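Local atomic coordinates of penicillin-binding protein 2 (Pbp2) (Helicobacter pylori, PDB entry 5LP5), a protein that probably cross-links peptidoglycan as a penicillin-binding transpeptidase of the cell-shape machinery, and forms a complex with the scaffold protein MreC. Residues 54-59 with 197-202; 189-194 with 231-236; 151-156 with 277-282; 255-260 with 457-462; 172-177 with 182-187. All blocks are in the same frame, centred on the assembly; numbering follows the deposited sequence.

Contact 1 (54-59 with 197-202); sequences GNITDR and KLLQGK
Where the short strand 56-57, an inner strand of the mixed sheet of the dimerisation region, meets the C-terminal turn of helix 196-200, Gly54 and Ile56 both rest on Leu199. The backbone N of Gly54 donates to Leu199 O at 2.7 Å, a nearly straight bond with an N-H...O angle of 171°. The amide approaches that carbonyl at a C=O...N angle of 142°, somewhat out of its plane. Gly54 is buried here, and its bare CA lets the loop come close to the helix end, where its CA is 4.5 Å from that of Leu199. Leu199 reaches back with both methyls. Its CG stands anti to the carbonyl carbon (chi1 -71°), and CD2 lies 3.6 Å from Gly54 O and 3.9 Å from Ile56 CG1. The other branch, CD1, meets Ile56 CD1 at 4.0 Å, the two side chains crossing at about a right angle. Gln200 completes the helix, and Gly201, with positive phi, is the first residue beyond it. Gly54 O is taken by Arg151 NH1 from strand 144-152. Strand 56-57 pairs with strand 231-232 on one side and strand 63-76 on the other, while Ile56 and Leu199 also touch Glu192 of helix 190-194.

Contact 2 (189-194 with 231-236); sequences TGIEKE and LQLSLD
Ile191 holds CG1 anti to its carbonyl carbon (chi1 -72°) and CG2 anti to its backbone N, which places the CG2 methyl before Leu231; the turn at chi2 (-73°) then carries CD1 to Leu233. CG2 meets Leu231 CD2 at 3.9 Å, while CD1, at the end of the longer branch, comes to 4.4 Å from Leu233 CD2, a looser touch. Leu231 answers with CG anti to its own backbone N (chi1 179°), an extended pose that carries its CD2 methyl out from the strand to the helix. Ile191 and Leu231 meet methyl to methyl, their chains inclined to each other. All three residues are buried, and the contact between the segments is purely apolar. The backbones stay well apart, Ile191 CA and Leu233 CA being 9.5 Å from each other, and the side chains alone bridge the gap. Ile56 of strand 56-57 touches both Ile191 and Leu233, and helix 160-163 adds Val162 against Ile191 and Leu163 against Leu233. The arrangement is that of a short helix laid on one side of the mixed sheet that holds strands 56-57 and 231-232, with alternate residues of the chain leaving strand 231-232 facing the helix.

Contact 3 (151-156 with 277-282); sequences RYYPNN and DFVGGI
Strand 144-152 runs out at Tyr152 and the chain then enters a type I turn from Tyr153 to Asn156, while the facing segment makes a second type I turn from Phe278 to Gly281; the backbones come nearest at Arg151 and Val279, whose CA atoms are 6.4 Å apart. Val279 carries the contact from its side: both methyls lie by Arg151 O, CG1 closer, and CG2 also reaches the tyrosine. CG1, anti to the backbone N (chi1 173°), packs against the polypeptide backbone, 3.4 Å from Arg151 O, and lies 4.2 Å from Arg151 CB. CG2 approaches the rim of the Tyr153 ring in the ring plane, 3.8 Å from CE2 and 4.2 Å from CD2, so the valine meets an edge and not a face. The polar ends of Arg151 and Tyr153 turn to Glu192 of helix 190-194: its OE2 takes a salt bridge from Arg151 NE and a hydrogen bond from Tyr153 OH. This shared carboxylate probably fixes how both side chains are set. The contact joins the dimerisation region to the loop between strand 264-270 and helix 284-291 of the transpeptidase region. Ala65 of strand 63-76 touches Arg151 and Tyr153, and the Phe278 ring, stacked with Tyr165, packs on Trp287 and Leu290 of helix 284-291.

Contact 4 (255-260 with 457-462); sequences LVMDAE and ATPHFA
Met257 points from strand 252-258 at the facing loop, its CG anti to the backbone N (chi1 -178°) and the chain extended as far as the sulfur. The last torsion then bends it (chi3 67°), which lets SD and CE serve different neighbours. SD lies over one face of the Pro459 ring, nearest CG at 3.8 Å and CB at 4.0 Å, the two side chains crossing at a slant. CE meets the methyl of Ala457, 3.9 Å from its CB, and this same methyl sits 4.1 Å from Ala259 O. The strand belongs to the five-stranded antiparallel sheet of the transpeptidase domain, the central sheet of the penicillin-binding and serine beta-lactamase fold, and helix 441-453 packs beside the contact, with Leu445 on Met257 and Leu442 on Pro459. Each segment also braces itself. Asp258 OD1 accepts from Glu260 N at 3.1 Å, an Asx turn that shapes the chain as it leaves the strand. In the loop, His460 turns its ring back so that ND1 donates to Thr458 O at 2.9 Å, almost straight at 172° and with the oxygen in the ring plane. Asp399 accepts from the backbone N atoms of Phe461 and Ala462.

Contact 5 (172-177 with 182-187); sequences QDLKDD and YSQIVG
Van der Waals contact alone joins the two segments, and in both pairs a polar group lies against a methyl. The side chains of Asp173 and Val186 run alongside each other, antiparallel, and Val186 CG2 sits over the face of the Asp173 carboxylate, 3.6 Å from OD2 and 4.1 Å from CG. In the second pair Leu174 CD2 meets the NE2 end of the Gln184 amide, in the amide's plane and not over its face, at 3.4 Å. The glutamine chain is bent at chi2 (90°), which brings its amide back toward the helix. Charge pairing involves Asp173, whose OD2 forms a salt bridge with Lys188 just past the strand; the carboxylate thus touches valine with the same oxygen that holds the lysine. Backbone bonds hold each element in turn. Within the helix, Asp177 N reaches Asp173 O at 3.2 Å as the helix ends, a carbonyl that also accepts from the Asn180 side chain; in the strand, Val186 pairs by backbone with Gly167. The arrangement is a helix-loop-strand unit: helix 171-176 folds back over strand 185-187, which pairs with strand 166-168 in a two-stranded antiparallel sheet.

How the contacts relate
Contacts 1, 2 and 3 all reach one sheet: strands 56-57 and 231-232 are neighbours in it, with backbone bonds from Thr57 to Leu231 and Leu233, and strand 144-152 belongs to it too. Glu192 of contact 2 ties it to contact 3, and Arg151 ties contact 3 to contact 1. Contacts 1 to 4 are buried, 2 and 4 purely apolar between their segments. Contact 4 lies in the transpeptidase domain, yet Ser234 N with Phe461 O links it to contact 2. Contact 5 is the most peripheral, partly buried and with polar groups against methyls; Gln200 of contact 1 packs on it. Contact 1 alone has a hydrogen bond between its segments, and contact 3 spans the two family regions.

Contact 1 (54-59 with 197-202)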
# COMPACT_ATOMS: atom_id res chain seq x y z
N GLY A 54 3.88 3.18 5.98
CA GLY A 54 5.27 3.01 5.52
C GLY A 54 5.66 1.59 5.13
O GLY A 54 5.15 0.62 5.68
N ASN A 55 6.58 1.48 4.17
CA ASN A 55 7.07 0.18 3.72
C ASN A 55 8.09 -0.38 4.68
O ASN A 55 8.85 0.37 5.30
CB ASN A 55 7.75 0.30 2.36
CG ASN A 55 6.79 0.53 1.22
OD1 ASN A 55 5.60 0.26 1.32
ND2 ASN A 55 7.31 1.05 0.12
N ILE A 56 8.11 -1.71 4.79
CA ILE A 56 9.15 -2.39 5.55
C ILE A 56 10.14 -3.06 4.60
O ILE A 56 9.75 -3.87 3.73
CB ILE A 56 8.58 -3.41 6.57
CG1 ILE A 56 7.71 -2.69 7.59
CG2 ILE A 56 9.70 -4.14 7.32
CD1 ILE A 56 6.96 -3.61 8.54
N THR A 57 11.42 -2.74 4.79
CA THR A 57 12.47 -3.21 3.90
C THR A 57 13.55 -4.02 4.61
O THR A 57 14.03 -3.66 5.69
CB THR A 57 13.14 -2.07 3.09
OG1 THR A 57 13.26 -0.88 3.89
CG2 THR A 57 12.32 -1.74 1.90
N ASP A 58 13.84 -5.16 4.00
CA ASP A 58 15.10 -5.92 4.10
C ASP A 58 16.40 -5.08 4.12
O ASP A 58 16.47 -3.92 3.70
CB ASP A 58 15.07 -6.87 2.88
CG ASP A 58 16.34 -7.60 2.64
OD1 ASP A 58 16.41 -8.79 2.99
OD2 ASP A 58 17.25 -7.01 2.04
N ARG A 59 17.45 -5.71 4.62
CA ARG A 59 18.79 -5.12 4.65
C ARG A 59 19.21 -4.47 3.34
O ARG A 59 19.87 -3.44 3.35
CB ARG A 59 19.77 -6.24 4.97
CG ARG A 59 21.20 -5.84 5.09
CD ARG A 59 21.99 -6.98 5.69
NE ARG A 59 23.14 -6.42 6.38
CZ ARG A 59 23.10 -5.83 7.57
NH1 ARG A 59 21.97 -5.77 8.26
NH2 ARG A 59 24.21 -5.33 8.07
N LYS A 197 3.83 3.74 15.38
CA LYS A 197 3.88 5.19 15.28
C LYS A 197 4.70 5.65 14.09
O LYS A 197 4.26 6.51 13.34
CB LYS A 197 4.46 5.79 16.55
CG LYS A 197 3.51 5.72 17.71
CD LYS A 197 3.87 6.76 18.77
CE LYS A 197 3.04 6.57 20.03
NZ LYS A 197 3.32 5.26 20.68
N LEU A 198 5.90 5.08 13.94
CA LEU A 198 6.75 5.39 12.79
C LEU A 198 6.06 5.07 11.47
O LEU A 198 5.88 5.93 10.63
CB LEU A 198 8.08 4.63 12.89
CG LEU A 198 9.05 4.75 11.72
CD1 LEU A 198 9.57 6.16 11.65
CD2 LEU A 198 10.22 3.79 11.81
N LEU A 199 5.66 3.81 11.32
CA LEU A 199 5.12 3.30 10.05
C LEU A 199 3.86 4.03 9.61
O LEU A 199 3.64 4.26 8.41
CB LEU A 199 4.85 1.79 10.18
CG LEU A 199 6.13 0.96 10.23
CD1 LEU A 199 5.87 -0.44 10.79
CD2 LEU A 199 6.77 0.88 8.85
N GLN A 200 3.05 4.40 10.59
CA GLN A 200 1.79 5.06 10.34
C GLN A 200 1.99 6.50 9.91
O GLN A 200 1.27 7.02 9.07
CB GLN A 200 0.92 5.04 11.60
CG GLN A 200 -0.49 5.52 11.36
CD GLN A 200 -1.47 4.86 12.28
OE1 GLN A 200 -1.48 5.12 13.48
NE2 GLN A 200 -2.31 3.98 11.72
N GLY A 201 2.97 7.16 10.51
CA GLY A 201 3.20 8.57 10.22
C GLY A 201 2.22 9.50 10.90
O GLY A 201 1.40 9.07 11.70
N LYS A 202 2.31 10.79 10.58
CA LYS A 202 1.48 11.83 11.20
C LYS A 202 0.49 12.36 10.16
O LYS A 202 0.86 12.57 9.00
CB LYS A 202 2.33 12.99 11.72
CG LYS A 202 3.49 12.58 12.60
CD LYS A 202 4.66 13.56 12.50
CE LYS A 202 4.38 14.84 13.27
NZ LYS A 202 4.33 14.61 14.74

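Contact 2 (189-194 with 231-236)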
# COMPACT_ATOMS: atom_id res chain seq x y z
N THR A 189 0.89 -7.36 15.81
CA THR A 189 2.04 -8.13 16.32
C THR A 189 3.35 -7.68 15.75
O THR A 189 3.41 -7.01 14.72
CB THR A 189 1.90 -9.62 16.04
OG1 THR A 189 1.77 -9.85 14.63
CG2 THR A 189 0.68 -10.14 16.70
N GLY A 190 4.41 -8.03 16.47
CA GLY A 190 5.77 -7.80 15.98
C GLY A 190 6.10 -6.38 15.58
O GLY A 190 5.64 -5.42 16.20
N ILE A 191 6.92 -6.26 14.53
CA ILE A 191 7.44 -4.97 14.06
C ILE A 191 6.33 -4.00 13.67
O ILE A 191 6.43 -2.80 13.95
CB ILE A 191 8.43 -5.17 12.89
CG1 ILE A 191 9.72 -5.78 13.41
CG2 ILE A 191 8.74 -3.87 12.16
CD1 ILE A 191 10.60 -4.84 14.21
N GLU A 192 5.27 -4.50 13.04
CA GLU A 192 4.16 -3.63 12.67
C GLU A 192 3.61 -2.96 13.91
O GLU A 192 3.15 -1.83 13.86
CB GLU A 192 3.04 -4.44 12.04
CG GLU A 192 3.34 -4.95 10.64
CD GLU A 192 3.10 -3.91 9.55
OE1 GLU A 192 3.17 -2.69 9.86
OE2 GLU A 192 2.86 -4.31 8.37
N LYS A 193 3.64 -3.68 15.03
CA LYS A 193 3.19 -3.13 16.28
C LYS A 193 4.28 -2.30 16.95
O LYS A 193 4.05 -1.18 17.34
CB LYS A 193 2.73 -4.23 17.22
CG LYS A 193 1.93 -3.67 18.37
CD LYS A 193 1.73 -4.62 19.51
CE LYS A 193 1.34 -3.81 20.73
NZ LYS A 193 0.87 -4.68 21.82
N GLU A 194 5.48 -2.86 17.08
CA GLU A 194 6.55 -2.17 17.79
C GLU A 194 6.81 -0.79 17.17
O GLU A 194 6.98 0.20 17.88
CB GLU A 194 7.82 -3.03 17.83
CG GLU A 194 9.00 -2.44 18.62
CD GLU A 194 8.93 -2.64 20.11
OE1 GLU A 194 8.09 -3.41 20.59
OE2 GLU A 194 9.76 -2.04 20.81
N LEU A 231 10.70 1.90 6.81
CA LEU A 231 11.53 1.28 7.85
C LEU A 231 12.39 0.16 7.28
O LEU A 231 11.89 -0.77 6.63
CB LEU A 231 10.67 0.74 9.00
CG LEU A 231 11.37 0.03 10.17
CD1 LEU A 231 12.32 0.96 10.91
CD2 LEU A 231 10.33 -0.51 11.13
N GLN A 232 13.68 0.24 7.55
CA GLN A 232 14.62 -0.76 7.08
C GLN A 232 15.08 -1.69 8.21
O GLN A 232 15.54 -1.22 9.27
CB GLN A 232 15.83 -0.07 6.44
CG GLN A 232 16.55 -0.97 5.46
CD GLN A 232 17.91 -0.45 5.07
OE1 GLN A 232 18.42 0.54 5.62
NE2 GLN A 232 18.53 -1.16 4.11
N LEU A 233 14.97 -3.00 7.96
CA LEU A 233 15.37 -4.04 8.90
C LEU A 233 16.67 -4.69 8.46
O LEU A 233 17.00 -4.71 7.27
CB LEU A 233 14.31 -5.14 9.01
CG LEU A 233 12.88 -4.72 9.32
CD1 LEU A 233 12.01 -5.94 9.52
CD2 LEU A 233 12.83 -3.85 10.55
N SER A 234 17.37 -5.27 9.43
CA SER A 234 18.66 -5.89 9.21
C SER A 234 18.60 -7.29 8.61
O SER A 234 19.62 -7.81 8.18
CB SER A 234 19.44 -5.94 10.52
OG SER A 234 18.65 -6.55 11.53
N LEU A 235 17.42 -7.89 8.56
CA LEU A 235 17.30 -9.20 7.94
C LEU A 235 17.89 -9.24 6.54
O LEU A 235 17.88 -8.25 5.84
CB LEU A 235 15.82 -9.61 7.85
CG LEU A 235 15.03 -9.83 9.12
CD1 LEU A 235 13.60 -10.17 8.72
CD2 LEU A 235 15.63 -10.93 9.96
N ASP A 236 18.39 -10.40 6.12
CA ASP A 236 18.70 -10.65 4.72
C ASP A 236 17.74 -11.69 4.21
O ASP A 236 17.72 -12.80 4.68
CB ASP A 236 20.13 -11.13 4.56
CG ASP A 236 20.54 -11.31 3.08
OD1 ASP A 236 19.66 -11.55 2.22
OD2 ASP A 236 21.76 -11.23 2.78

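Contact 3 (151-156 with 277-282)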
# COMPACT_ATOMS: atom_id res chain seq x y z
N ARG A 151 -2.84 -3.76 3.14
CA ARG A 151 -1.48 -4.16 3.43
C ARG A 151 -1.18 -5.43 2.65
O ARG A 151 -2.08 -6.24 2.36
CB ARG A 151 -1.29 -4.39 4.93
CG ARG A 151 0.15 -4.39 5.43
CD ARG A 151 0.79 -3.00 5.34
NE ARG A 151 1.98 -2.84 6.18
CZ ARG A 151 2.88 -1.87 6.05
NH1 ARG A 151 2.73 -0.93 5.12
NH2 ARG A 151 3.95 -1.81 6.84
N TYR A 152 0.09 -5.60 2.30
CA TYR A 152 0.53 -6.74 1.51
C TYR A 152 1.94 -7.20 1.87
O TYR A 152 2.88 -6.41 1.87
CB TYR A 152 0.46 -6.40 0.02
CG TYR A 152 0.83 -7.54 -0.89
CD1 TYR A 152 0.02 -8.68 -1.00
CD2 TYR A 152 2.00 -7.50 -1.63
CE1 TYR A 152 0.38 -9.74 -1.82
CE2 TYR A 152 2.35 -8.53 -2.47
CZ TYR A 152 1.55 -9.65 -2.56
OH TYR A 152 1.95 -10.68 -3.38
N TYR A 153 2.07 -8.49 2.16
CA TYR A 153 3.34 -9.10 2.53
C TYR A 153 3.74 -10.01 1.37
O TYR A 153 3.20 -11.11 1.21
CB TYR A 153 3.20 -9.86 3.87
CG TYR A 153 2.68 -8.96 4.97
CD1 TYR A 153 3.54 -8.29 5.80
CD2 TYR A 153 1.30 -8.73 5.14
CE1 TYR A 153 3.07 -7.43 6.80
CE2 TYR A 153 0.83 -7.88 6.13
CZ TYR A 153 1.71 -7.23 6.95
OH TYR A 153 1.27 -6.39 7.92
N PRO A 154 4.65 -9.53 0.51
CA PRO A 154 5.01 -10.24 -0.71
C PRO A 154 5.48 -11.65 -0.45
O PRO A 154 5.11 -12.56 -1.19
CB PRO A 154 6.16 -9.42 -1.29
CG PRO A 154 6.45 -8.35 -0.33
CD PRO A 154 5.31 -8.22 0.60
N ASN A 155 6.27 -11.85 0.60
CA ASN A 155 6.82 -13.18 0.84
C ASN A 155 5.95 -14.09 1.70
O ASN A 155 6.37 -15.17 2.09
CB ASN A 155 8.21 -13.05 1.45
CG ASN A 155 9.13 -12.26 0.58
OD1 ASN A 155 9.90 -12.81 -0.19
ND2 ASN A 155 9.02 -10.96 0.67
N ASN A 156 4.73 -13.66 1.97
CA ASN A 156 3.78 -14.45 2.74
C ASN A 156 4.18 -14.80 4.16
O ASN A 156 3.98 -13.98 5.06
CB ASN A 156 3.37 -15.69 1.95
CG ASN A 156 2.52 -15.33 0.75
OD1 ASN A 156 1.38 -14.91 0.88
ND2 ASN A 156 3.11 -15.44 -0.41
N ASP A 277 -3.14 -13.72 5.38
CA ASP A 277 -4.46 -14.25 5.75
C ASP A 277 -5.15 -13.41 6.84
O ASP A 277 -6.34 -13.55 7.07
CB ASP A 277 -4.35 -15.71 6.20
CG ASP A 277 -3.83 -16.63 5.10
OD1 ASP A 277 -4.03 -16.31 3.91
OD2 ASP A 277 -3.22 -17.67 5.44
N PHE A 278 -4.40 -12.54 7.50
CA PHE A 278 -4.96 -11.65 8.50
C PHE A 278 -5.46 -10.32 7.92
O PHE A 278 -6.29 -9.65 8.55
CB PHE A 278 -3.94 -11.39 9.63
CG PHE A 278 -3.77 -12.55 10.55
CD1 PHE A 278 -2.89 -13.58 10.24
CD2 PHE A 278 -4.52 -12.65 11.72
CE1 PHE A 278 -2.76 -14.67 11.07
CE2 PHE A 278 -4.39 -13.74 12.56
CZ PHE A 278 -3.50 -14.75 12.23
N VAL A 279 -4.98 -9.93 6.74
CA VAL A 279 -5.11 -8.53 6.33
C VAL A 279 -6.55 -7.97 6.29
O VAL A 279 -6.77 -6.84 6.74
CB VAL A 279 -4.35 -8.24 5.02
CG1 VAL A 279 -4.64 -6.83 4.53
CG2 VAL A 279 -2.85 -8.42 5.23
N GLY A 280 -7.51 -8.73 5.76
CA GLY A 280 -8.89 -8.24 5.70
C GLY A 280 -9.77 -8.77 6.81
O GLY A 280 -10.94 -9.01 6.58
N GLY A 281 -9.21 -8.93 8.01
CA GLY A 281 -9.82 -9.77 9.06
C GLY A 281 -9.51 -11.23 8.74
O GLY A 281 -9.42 -11.58 7.58
N ILE A 282 -9.33 -12.07 9.75
CA ILE A 282 -9.05 -13.50 9.53
C ILE A 282 -10.35 -14.27 9.38
O ILE A 282 -11.32 -13.97 10.08
CB ILE A 282 -8.19 -14.12 10.67
CG1 ILE A 282 -7.83 -15.58 10.35
CG2 ILE A 282 -8.88 -14.01 12.03
CD1 ILE A 282 -6.48 -15.76 9.72

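Contact 4 (255-260 with 457-462)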
# COMPACT_ATOMS: atom_id res chain seq x y z
N LEU A 255 18.61 -18.22 14.65
CA LEU A 255 19.02 -16.83 14.80
C LEU A 255 20.43 -16.65 14.32
O LEU A 255 21.31 -17.39 14.70
CB LEU A 255 18.99 -16.42 16.27
CG LEU A 255 17.62 -16.21 16.92
CD1 LEU A 255 17.78 -16.16 18.43
CD2 LEU A 255 17.01 -14.92 16.39
N VAL A 256 20.62 -15.64 13.49
CA VAL A 256 21.96 -15.21 13.10
C VAL A 256 22.11 -13.77 13.54
O VAL A 256 21.19 -12.98 13.37
CB VAL A 256 22.17 -15.29 11.57
CG1 VAL A 256 23.51 -14.70 11.20
CG2 VAL A 256 22.07 -16.72 11.10
N MET A 257 23.27 -13.44 14.10
CA MET A 257 23.48 -12.09 14.61
C MET A 257 24.88 -11.55 14.45
O MET A 257 25.85 -12.17 14.83
CB MET A 257 23.12 -12.04 16.09
CG MET A 257 23.27 -10.64 16.68
SD MET A 257 22.88 -10.52 18.43
CE MET A 257 24.19 -11.47 19.18
N ASP A 258 24.97 -10.35 13.90
CA ASP A 258 26.21 -9.58 13.90
C ASP A 258 26.59 -9.27 15.35
O ASP A 258 25.98 -8.43 16.00
CB ASP A 258 25.99 -8.29 13.11
CG ASP A 258 27.25 -7.49 12.90
OD1 ASP A 258 28.13 -7.54 13.78
OD2 ASP A 258 27.35 -6.78 11.86
N ALA A 259 27.62 -9.96 15.84
CA ALA A 259 27.98 -9.91 17.26
C ALA A 259 28.70 -8.61 17.71
O ALA A 259 29.02 -8.45 18.90
CB ALA A 259 28.84 -11.12 17.62
N GLU A 260 28.94 -7.71 16.76
CA GLU A 260 29.59 -6.41 17.04
C GLU A 260 28.62 -5.26 17.27
O GLU A 260 28.99 -4.27 17.89
CB GLU A 260 30.53 -6.03 15.90
CG GLU A 260 31.74 -6.94 15.75
CD GLU A 260 32.57 -6.64 14.52
OE1 GLU A 260 31.99 -6.50 13.42
OE2 GLU A 260 33.81 -6.57 14.68
N ALA A 457 25.91 -7.87 22.89
CA ALA A 457 25.12 -7.21 21.87
C ALA A 457 23.66 -7.20 22.26
O ALA A 457 23.14 -8.20 22.75
CB ALA A 457 25.29 -7.93 20.54
N THR A 458 22.99 -6.08 22.05
CA THR A 458 21.53 -6.03 22.11
C THR A 458 20.99 -6.41 20.73
O THR A 458 21.13 -5.61 19.79
CB THR A 458 21.03 -4.62 22.47
OG1 THR A 458 21.47 -4.29 23.79
CG2 THR A 458 19.54 -4.54 22.42
N PRO A 459 20.36 -7.62 20.59
CA PRO A 459 19.80 -8.00 19.28
C PRO A 459 18.71 -7.06 18.89
O PRO A 459 17.97 -6.61 19.76
CB PRO A 459 19.23 -9.40 19.52
CG PRO A 459 19.92 -9.90 20.74
CD PRO A 459 20.14 -8.68 21.59
N HIS A 460 18.62 -6.72 17.61
CA HIS A 460 17.58 -5.82 17.15
C HIS A 460 17.37 -6.05 15.68
O HIS A 460 18.18 -6.70 15.06
CB HIS A 460 17.90 -4.34 17.46
CG HIS A 460 19.18 -3.86 16.85
ND1 HIS A 460 20.41 -4.12 17.40
CD2 HIS A 460 19.40 -3.10 15.75
CE1 HIS A 460 21.35 -3.56 16.66
NE2 HIS A 460 20.76 -2.92 15.65
N PHE A 461 16.25 -5.56 15.17
CA PHE A 461 15.87 -5.72 13.77
C PHE A 461 15.96 -4.40 12.99
O PHE A 461 16.30 -4.40 11.81
CB PHE A 461 14.44 -6.25 13.66
CG PHE A 461 14.30 -7.67 14.10
CD1 PHE A 461 14.61 -8.71 13.24
CD2 PHE A 461 13.84 -7.98 15.37
CE1 PHE A 461 14.46 -10.03 13.63
CE2 PHE A 461 13.69 -9.28 15.77
CZ PHE A 461 14.00 -10.31 14.90
N ALA A 462 15.66 -3.29 13.64
CA ALA A 462 15.66 -2.00 12.96
C ALA A 462 17.10 -1.46 12.79
O ALA A 462 17.75 -1.09 13.77
CB ALA A 462 14.81 -1.01 13.74

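Contact 5 (172-177 with 182-187)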
# COMPACT_ATOMS: atom_id res chain seq x y z
N GLN A 172 -10.31 -0.38 21.78
CA GLN A 172 -9.26 -0.13 22.78
C GLN A 172 -7.99 0.46 22.18
O GLN A 172 -7.28 1.20 22.86
CB GLN A 172 -8.89 -1.41 23.54
CG GLN A 172 -8.15 -1.15 24.84
CD GLN A 172 -8.61 -2.06 25.98
OE1 GLN A 172 -8.64 -3.28 25.84
NE2 GLN A 172 -8.99 -1.45 27.10
N ASP A 173 -7.70 0.11 20.92
CA ASP A 173 -6.59 0.72 20.17
C ASP A 173 -6.78 2.24 19.94
O ASP A 173 -5.83 3.01 20.06
CB ASP A 173 -6.40 0.01 18.81
CG ASP A 173 -5.42 -1.17 18.87
OD1 ASP A 173 -4.42 -1.08 19.62
OD2 ASP A 173 -5.61 -2.17 18.14
N LEU A 174 -8.00 2.66 19.59
CA LEU A 174 -8.32 4.08 19.37
C LEU A 174 -8.07 4.88 20.63
O LEU A 174 -7.66 6.04 20.56
CB LEU A 174 -9.79 4.26 19.01
CG LEU A 174 -10.39 3.57 17.78
CD1 LEU A 174 -11.85 4.00 17.67
CD2 LEU A 174 -9.62 3.87 16.50
N LYS A 175 -8.35 4.24 21.77
CA LYS A 175 -8.09 4.79 23.11
C LYS A 175 -6.58 4.93 23.37
O LYS A 175 -6.12 5.97 23.83
CB LYS A 175 -8.73 3.86 24.15
CG LYS A 175 -8.86 4.37 25.57
CD LYS A 175 -8.81 3.20 26.55
CE LYS A 175 -9.50 3.49 27.88
NZ LYS A 175 -8.77 4.49 28.69
N ASP A 176 -5.82 3.87 23.05
CA ASP A 176 -4.37 3.83 23.29
C ASP A 176 -3.61 4.98 22.64
O ASP A 176 -2.78 5.62 23.27
CB ASP A 176 -3.77 2.52 22.74
CG ASP A 176 -4.09 1.32 23.61
OD1 ASP A 176 -4.55 1.49 24.77
OD2 ASP A 176 -3.85 0.20 23.12
N ASP A 177 -3.87 5.19 21.36
CA ASP A 177 -3.26 6.28 20.60
C ASP A 177 -4.37 6.93 19.79
O ASP A 177 -4.81 6.38 18.79
CB ASP A 177 -2.17 5.74 19.68
CG ASP A 177 -1.35 6.84 19.04
OD1 ASP A 177 -0.41 7.34 19.69
OD2 ASP A 177 -1.64 7.20 17.89
N TYR A 182 -7.53 7.94 12.06
CA TYR A 182 -7.59 8.51 10.71
C TYR A 182 -7.37 7.46 9.64
O TYR A 182 -7.79 7.63 8.50
CB TYR A 182 -6.59 9.65 10.54
CG TYR A 182 -6.85 10.81 11.46
CD1 TYR A 182 -7.98 11.59 11.31
CD2 TYR A 182 -5.96 11.13 12.49
CE1 TYR A 182 -8.24 12.65 12.18
CE2 TYR A 182 -6.19 12.18 13.36
CZ TYR A 182 -7.33 12.95 13.20
OH TYR A 182 -7.57 14.01 14.05
N SER A 183 -6.69 6.37 10.01
CA SER A 183 -6.46 5.25 9.09
C SER A 183 -7.32 4.02 9.41
O SER A 183 -7.72 3.31 8.51
CB SER A 183 -4.98 4.86 9.08
OG SER A 183 -4.37 5.13 10.33
N GLN A 184 -7.59 3.79 10.69
CA GLN A 184 -8.19 2.53 11.15
C GLN A 184 -7.34 1.30 10.75
O GLN A 184 -7.87 0.21 10.53
CB GLN A 184 -9.66 2.38 10.71
CG GLN A 184 -10.67 2.44 11.87
CD GLN A 184 -11.16 3.85 12.18
OE1 GLN A 184 -11.77 4.50 11.35
NE2 GLN A 184 -10.91 4.31 13.40
N ILE A 185 -6.03 1.51 10.70
CA ILE A 185 -5.06 0.46 10.41
C ILE A 185 -3.93 0.56 11.43
O ILE A 185 -3.18 1.54 11.46
CB ILE A 185 -4.47 0.61 8.98
CG1 ILE A 185 -5.57 0.45 7.92
CG2 ILE A 185 -3.37 -0.41 8.72
CD1 ILE A 185 -6.29 -0.89 7.97
N VAL A 186 -3.80 -0.47 12.25
CA VAL A 186 -2.79 -0.50 13.32
C VAL A 186 -2.06 -1.84 13.40
O VAL A 186 -2.59 -2.89 13.03
CB VAL A 186 -3.40 -0.17 14.70
CG1 VAL A 186 -3.52 1.33 14.87
CG2 VAL A 186 -4.76 -0.83 14.86
N GLY A 187 -0.81 -1.79 13.86
CA GLY A 187 -0.01 -2.99 13.96
C GLY A 187 -0.54 -3.79 15.12
O GLY A 187 -0.85 -3.21 16.16